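Long-range contacts in aminoglycoside 6-adenylyltransferase (Bacillus subtilis, PDB 2PBE), which transfers AMP from ATP to O-6 of streptomycin or streptidine, can guanylylate streptomycin with GTP, and so mediates streptomycin resistance: residues Asp15-Asp20 with Val125-Asp130; Ile23-Leu28 with Ser48-Asp53. One frame throughout, in Å; residues are numbered along the deposited sequence.

Contact 1: residues Asp15-Asp20 with Val125-Asp130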
loop_
_atom_site.group_PDB
_atom_site.type_symbol
_atom_site.label_atom_id
_atom_site.label_comp_id
_atom_site.label_asym_id
_atom_site.label_seq_id
_atom_site.Cartn_x
_atom_site.Cartn_y
_atom_site.Cartn_z
ATOM N N ASP A 15 -6.977 8.358 0.831
ATOM C CA ASP A 15 -6.641 9.503 -0.001
ATOM C C ASP A 15 -6.724 10.801 0.790
ATOM O O ASP A 15 -5.890 11.700 0.639
ATOM C CB ASP A 15 -7.589 9.573 -1.189
ATOM C CG ASP A 15 -7.054 10.436 -2.293
ATOM O OD1 ASP A 15 -6.043 10.021 -2.906
ATOM O OD2 ASP A 15 -7.637 11.519 -2.543
ATOM N N PHE A 16 -7.726 10.883 1.649
ATOM C CA PHE A 16 -7.896 12.070 2.461
ATOM C C PHE A 16 -6.672 12.289 3.333
ATOM O O PHE A 16 -6.054 13.362 3.305
ATOM C CB PHE A 16 -9.114 11.944 3.362
ATOM C CG PHE A 16 -9.343 13.153 4.205
ATOM C CD1 PHE A 16 -9.673 14.392 3.604
ATOM C CD2 PHE A 16 -9.201 13.085 5.594
ATOM C CE1 PHE A 16 -9.857 15.565 4.380
ATOM C CE2 PHE A 16 -9.381 14.247 6.401
ATOM C CZ PHE A 16 -9.708 15.487 5.797
ATOM N N ALA A 17 -6.325 11.260 4.099
ATOM C CA ALA A 17 -5.193 11.306 5.008
ATOM C C ALA A 17 -3.906 11.695 4.298
ATOM O O ALA A 17 -3.170 12.558 4.780
ATOM C CB ALA A 17 -5.022 9.974 5.679
ATOM N N LEU A 18 -3.659 11.064 3.149
ATOM C CA LEU A 18 -2.465 11.321 2.353
ATOM C C LEU A 18 -2.229 12.794 2.060
ATOM O O LEU A 18 -1.103 13.283 2.144
ATOM C CB LEU A 18 -2.530 10.578 1.018
ATOM C CG LEU A 18 -2.173 9.089 0.948
ATOM C CD1 LEU A 18 -2.485 8.541 -0.436
ATOM C CD2 LEU A 18 -0.704 8.905 1.260
ATOM N N ASN A 19 -3.298 13.497 1.708
ATOM C CA ASN A 19 -3.178 14.903 1.358
ATOM C C ASN A 19 -3.266 15.866 2.509
ATOM O O ASN A 19 -2.890 17.024 2.360
ATOM C CB ASN A 19 -4.230 15.268 0.322
ATOM C CG ASN A 19 -4.142 14.412 -0.908
ATOM O OD1 ASN A 19 -3.054 14.129 -1.401
ATOM N ND2 ASN A 19 -5.290 14.005 -1.429
ATOM N N ASP A 20 -3.749 15.407 3.658
ATOM C CA ASP A 20 -3.858 16.305 4.794
ATOM C C ASP A 20 -2.630 16.280 5.700
ATOM O O ASP A 20 -2.276 15.253 6.283
ATOM C CB ASP A 20 -5.117 16.007 5.589
ATOM C CG ASP A 20 -5.596 17.214 6.346
ATOM O OD1 ASP A 20 -6.747 17.659 6.147
ATOM O OD2 ASP A 20 -4.799 17.733 7.138
ATOM N N VAL A 125 -2.419 -0.699 11.162
ATOM C CA VAL A 125 -1.967 0.605 10.676
ATOM C C VAL A 125 -2.024 0.627 9.153
ATOM O O VAL A 125 -1.701 -0.366 8.512
ATOM C CB VAL A 125 -0.511 0.890 11.088
ATOM C CG1 VAL A 125 -0.086 2.266 10.600
ATOM C CG2 VAL A 125 -0.360 0.784 12.599
ATOM N N LEU A 126 -2.440 1.753 8.579
ATOM C CA LEU A 126 -2.504 1.853 7.126
ATOM C C LEU A 126 -1.494 2.826 6.566
ATOM O O LEU A 126 -0.938 2.602 5.477
ATOM C CB LEU A 126 -3.905 2.257 6.670
ATOM C CG LEU A 126 -5.062 1.334 7.072
ATOM C CD1 LEU A 126 -6.337 1.795 6.370
ATOM C CD2 LEU A 126 -4.760 -0.115 6.700
ATOM N N LEU A 127 -1.252 3.902 7.304
ATOM C CA LEU A 127 -0.295 4.923 6.894
ATOM C C LEU A 127 0.389 5.575 8.073
ATOM O O LEU A 127 -0.243 5.898 9.081
ATOM C CB LEU A 127 -0.986 6.006 6.052
ATOM C CG LEU A 127 -0.160 7.187 5.522
ATOM C CD1 LEU A 127 1.031 6.716 4.664
ATOM C CD2 LEU A 127 -1.089 8.069 4.705
ATOM N N ASP A 128 1.695 5.759 7.927
ATOM C CA ASP A 128 2.528 6.409 8.929
ATOM C C ASP A 128 3.397 7.372 8.132
ATOM O O ASP A 128 4.160 6.956 7.274
ATOM C CB ASP A 128 3.409 5.388 9.652
ATOM C CG ASP A 128 4.113 5.983 10.845
ATOM O OD1 ASP A 128 3.925 7.194 11.108
ATOM O OD2 ASP A 128 4.851 5.256 11.535
ATOM N N LYS A 129 3.274 8.657 8.416
ATOM C CA LYS A 129 4.035 9.644 7.672
ATOM C C LYS A 129 5.365 9.991 8.291
ATOM O O LYS A 129 6.252 10.504 7.609
ATOM C CB LYS A 129 3.212 10.914 7.481
ATOM C CG LYS A 129 1.959 10.726 6.614
ATOM C CD LYS A 129 1.304 12.077 6.342
ATOM C CE LYS A 129 0.045 11.952 5.512
ATOM N NZ LYS A 129 -0.583 13.277 5.303
ATOM N N ASP A 130 5.514 9.678 9.572
ATOM C CA ASP A 130 6.748 9.978 10.280
ATOM C C ASP A 130 7.591 8.777 10.650
ATOM O O ASP A 130 8.819 8.880 10.693
ATOM C CB ASP A 130 6.418 10.784 11.525
ATOM C CG ASP A 130 5.492 11.950 11.218
ATOM O OD1 ASP A 130 5.789 12.683 10.248
ATOM O OD2 ASP A 130 4.476 12.118 11.926
#

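Contact 2: residues Ile23-Leu28 with Ser48-Asp53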
loop_
_atom_site.group_PDB
_atom_site.type_symbol
_atom_site.label_atom_id
_atom_site.label_comp_id
_atom_site.label_asym_id
_atom_site.label_seq_id
_atom_site.Cartn_x
_atom_site.Cartn_y
_atom_site.Cartn_z
ATOM N N ILE A 23 -2.800 15.035 9.374
ATOM C CA ILE A 23 -2.894 13.596 9.593
ATOM C C ILE A 23 -1.544 12.929 9.378
ATOM O O ILE A 23 -1.005 12.932 8.275
ATOM C CB ILE A 23 -3.950 12.950 8.687
ATOM C CG1 ILE A 23 -5.302 13.636 8.905
ATOM C CG2 ILE A 23 -4.108 11.472 9.039
ATOM C CD1 ILE A 23 -6.363 13.197 7.934
ATOM N N ARG A 24 -1.022 12.352 10.456
ATOM C CA ARG A 24 0.279 11.686 10.449
ATOM C C ARG A 24 0.197 10.163 10.468
ATOM O O ARG A 24 1.037 9.489 9.898
ATOM C CB ARG A 24 1.088 12.174 11.651
ATOM C CG ARG A 24 1.363 13.677 11.631
ATOM C CD ARG A 24 2.497 14.001 10.683
ATOM N NE ARG A 24 2.064 14.764 9.524
ATOM C CZ ARG A 24 2.775 14.863 8.409
ATOM N NH1 ARG A 24 3.949 14.244 8.310
ATOM N NH2 ARG A 24 2.318 15.580 7.386
ATOM N N LEU A 25 -0.826 9.624 11.109
ATOM C CA LEU A 25 -0.989 8.178 11.227
ATOM C C LEU A 25 -2.460 7.792 10.987
ATOM O O LEU A 25 -3.370 8.546 11.332
ATOM C CB LEU A 25 -0.531 7.745 12.627
ATOM C CG LEU A 25 -0.149 6.302 12.990
ATOM C CD1 LEU A 25 -1.379 5.412 13.005
ATOM C CD2 LEU A 25 0.871 5.771 12.002
ATOM N N VAL A 26 -2.687 6.631 10.379
ATOM C CA VAL A 26 -4.034 6.144 10.097
ATOM C C VAL A 26 -4.146 4.687 10.498
ATOM O O VAL A 26 -3.301 3.871 10.129
ATOM C CB VAL A 26 -4.370 6.271 8.603
ATOM C CG1 VAL A 26 -5.770 5.750 8.333
ATOM C CG2 VAL A 26 -4.267 7.715 8.174
ATOM N N THR A 27 -5.213 4.363 11.222
ATOM C CA THR A 27 -5.436 3.001 11.695
ATOM C C THR A 27 -6.830 2.528 11.381
ATOM O O THR A 27 -7.744 3.339 11.271
ATOM C CB THR A 27 -5.264 2.920 13.196
ATOM O OG1 THR A 27 -3.990 3.455 13.552
ATOM C CG2 THR A 27 -5.348 1.498 13.663
ATOM N N LEU A 28 -6.992 1.218 11.244
ATOM C CA LEU A 28 -8.297 0.639 10.979
ATOM C C LEU A 28 -8.723 -0.392 12.039
ATOM O O LEU A 28 -7.901 -1.154 12.544
ATOM C CB LEU A 28 -8.305 0.007 9.592
ATOM C CG LEU A 28 -9.610 -0.694 9.223
ATOM C CD1 LEU A 28 -10.143 -0.170 7.899
ATOM C CD2 LEU A 28 -9.347 -2.190 9.148
ATOM N N SER A 48 -9.267 5.658 12.285
ATOM C CA SER A 48 -8.677 6.544 13.283
ATOM C C SER A 48 -7.551 7.334 12.632
ATOM O O SER A 48 -6.633 6.750 12.046
ATOM C CB SER A 48 -8.081 5.752 14.454
ATOM O OG SER A 48 -9.067 5.104 15.220
ATOM N N TYR A 49 -7.626 8.655 12.735
ATOM C CA TYR A 49 -6.591 9.535 12.198
ATOM C C TYR A 49 -5.833 10.158 13.357
ATOM O O TYR A 49 -6.429 10.833 14.198
ATOM C CB TYR A 49 -7.190 10.691 11.387
ATOM C CG TYR A 49 -7.891 10.354 10.085
ATOM C CD1 TYR A 49 -7.408 9.324 9.234
ATOM C CD2 TYR A 49 -8.973 11.156 9.634
ATOM C CE1 TYR A 49 -7.988 9.109 7.949
ATOM C CE2 TYR A 49 -9.560 10.951 8.357
ATOM C CZ TYR A 49 -9.061 9.930 7.516
ATOM O OH TYR A 49 -9.616 9.749 6.256
ATOM N N PHE A 50 -4.523 9.928 13.416
ATOM C CA PHE A 50 -3.717 10.525 14.482
ATOM C C PHE A 50 -3.264 11.825 13.869
ATOM O O PHE A 50 -2.569 11.821 12.849
ATOM C CB PHE A 50 -2.543 9.627 14.838
ATOM C CG PHE A 50 -2.942 8.419 15.601
ATOM C CD1 PHE A 50 -2.791 8.377 16.990
ATOM C CD2 PHE A 50 -3.548 7.335 14.948
ATOM C CE1 PHE A 50 -3.253 7.261 17.740
ATOM C CE2 PHE A 50 -4.022 6.208 15.678
ATOM C CZ PHE A 50 -3.872 6.176 17.083
ATOM N N VAL A 51 -3.660 12.927 14.486
ATOM C CA VAL A 51 -3.366 14.238 13.950
ATOM C C VAL A 51 -2.521 15.140 14.839
ATOM O O VAL A 51 -2.311 14.865 16.012
ATOM C CB VAL A 51 -4.687 14.961 13.609
ATOM C CG1 VAL A 51 -5.573 14.041 12.804
ATOM C CG2 VAL A 51 -5.413 15.380 14.885
ATOM N N THR A 52 -2.056 16.236 14.261
ATOM C CA THR A 52 -1.248 17.184 15.008
ATOM C C THR A 52 -2.155 18.120 15.820
ATOM O O THR A 52 -1.971 18.258 17.040
ATOM C CB THR A 52 -0.363 18.019 14.058
ATOM O OG1 THR A 52 -1.180 18.578 13.023
ATOM C CG2 THR A 52 0.721 17.159 13.445
ATOM N N ASP A 53 -3.136 18.733 15.149
ATOM C CA ASP A 53 -4.069 19.672 15.779
ATOM C C ASP A 53 -5.503 19.183 15.777
ATOM O O ASP A 53 -6.236 19.376 14.808
ATOM C CB ASP A 53 -4.033 21.009 15.054
ATOM C CG ASP A 53 -4.749 22.116 15.821
ATOM O OD1 ASP A 53 -5.640 21.830 16.660
ATOM O OD2 ASP A 53 -4.421 23.295 15.562
#

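Contact 1: residues Asp15-Asp20 with Val125-Asp130
Lys129 reaches from the end of strand 125-128 to the C-terminal end of helix 6-19, where NZ meets Ala17 O and Leu18 O of the last turn and Asp20 O just beyond it. Beyond CG the chain is fully extended, with chi2, chi3 and chi4 all near 180°, which carries NZ clear of its own strand. The bond from Lys129 NZ to Ala17 O is 2.7 Å long, its donor tilted 22° from the carbonyl plane. From Lys129 NZ to Asp20 O the distance is 2.8 Å, and here the nitrogen stands above the carbonyl plane. Leu18 O, 3.2 Å from Lys129 NZ, adds a weak third bond. Placed at the C-terminal end of the helix, the positive charge would be favoured by the helix dipole. Asp20, the first residue to leave helical geometry, turns its carboxylate to Arg22, and Asp20 OD2 stays 6.4 Å from Lys129 NZ.

Beside this polar end lies a small apolar patch. Of the two methyls of Leu127, CD2 does the touching, meeting Leu18 CD2 at 3.6 Å. The two leucine side chains cross at about a right angle, branch against branch. Ala17 CB adds a looser contact, 4.5 Å from the same Leu127 CD2. Leu18 also touches Tyr220 of a loop. The helix thus packs on the sheet through its C-terminal turn: Ala17 also rests on Val26 of strand 23-28, and Leu127 touches Phe208 of strand 207-209, which borders strand 125-128 on the side away from strand 23-28.

Contact 2: residues Ile23-Leu28 with Ser48-Asp53
Strands 23-28 and 48-51 run antiparallel, their axes 4.7 Å apart at an angle of 159°, and a classic bulge sets Arg24 and Leu25 against the single residue Phe50. At the bulge Phe50 O accepts two N-H groups: Arg24 N at 2.9 Å, approaching almost in line with the carbonyl bond, and Leu25 N in a weak bond. Phe50 N returns a bond to Leu25 O, and Thr27 and Ser48 form a hydrogen-bonded pair through both their N-H and C=O groups.

The side chains divide between the two faces. On one, Tyr49 is touched by both Ile23 and Val26. Ile23 CD1 sits over a face of the Tyr49 ring, 3.8 Å from its centroid and shifted toward the rim, a CH-pi contact. It is CG1, placed anti to the carbonyl carbon by chi1 of -56°, that carries this methyl, and Ile23 CG1 itself touches Val51 CG1 at 3.9 Å. Val26 runs alongside Tyr49, pointing the same way, with Val26 CG2 3.7 Å from Tyr49 CD1.

On the other face Leu25 and Phe50 lie side by side, Leu25 CD1 3.5 Å from Phe50 CD2. The Thr27 side chain crosses that of Phe50 at a slant, with Thr27 OG1 3.5 Å from Phe50 CE2. At the bulged end Arg24 CG meets Thr52 CG2, while the guanidinium turns to a salt bridge with Asp130 and a bond to Glu21 O.

These are adjacent antiparallel strands inside a mixed sheet, between strands 125-128 and 101-108. Helix 6-19 covers the Ile23, Val26 and Tyr49 face, Ala17 touching all three and Phe13 O bonding Tyr49 OH.

Contacts 1 and 2 lie about 7 Å apart, centre to centre, and illustrate how a helix and the strand that follows it can be fixed to one sheet. Helix 6-19 leads directly into strand 23-28; strand 45-51 comes next, and strand 125-128 much later, so contact 2 is nested within the loop closed by contact 1. Strand 23-28 is the shared element, lying between strands 45-51 and 125-128. Leu126 N and Lys129 N probably bond Val26 O and Arg24 O, each at 2.8 Å. Together the contacts join the N-terminal helix to the mixed sheet of this nucleotidyltransferase-clan protein.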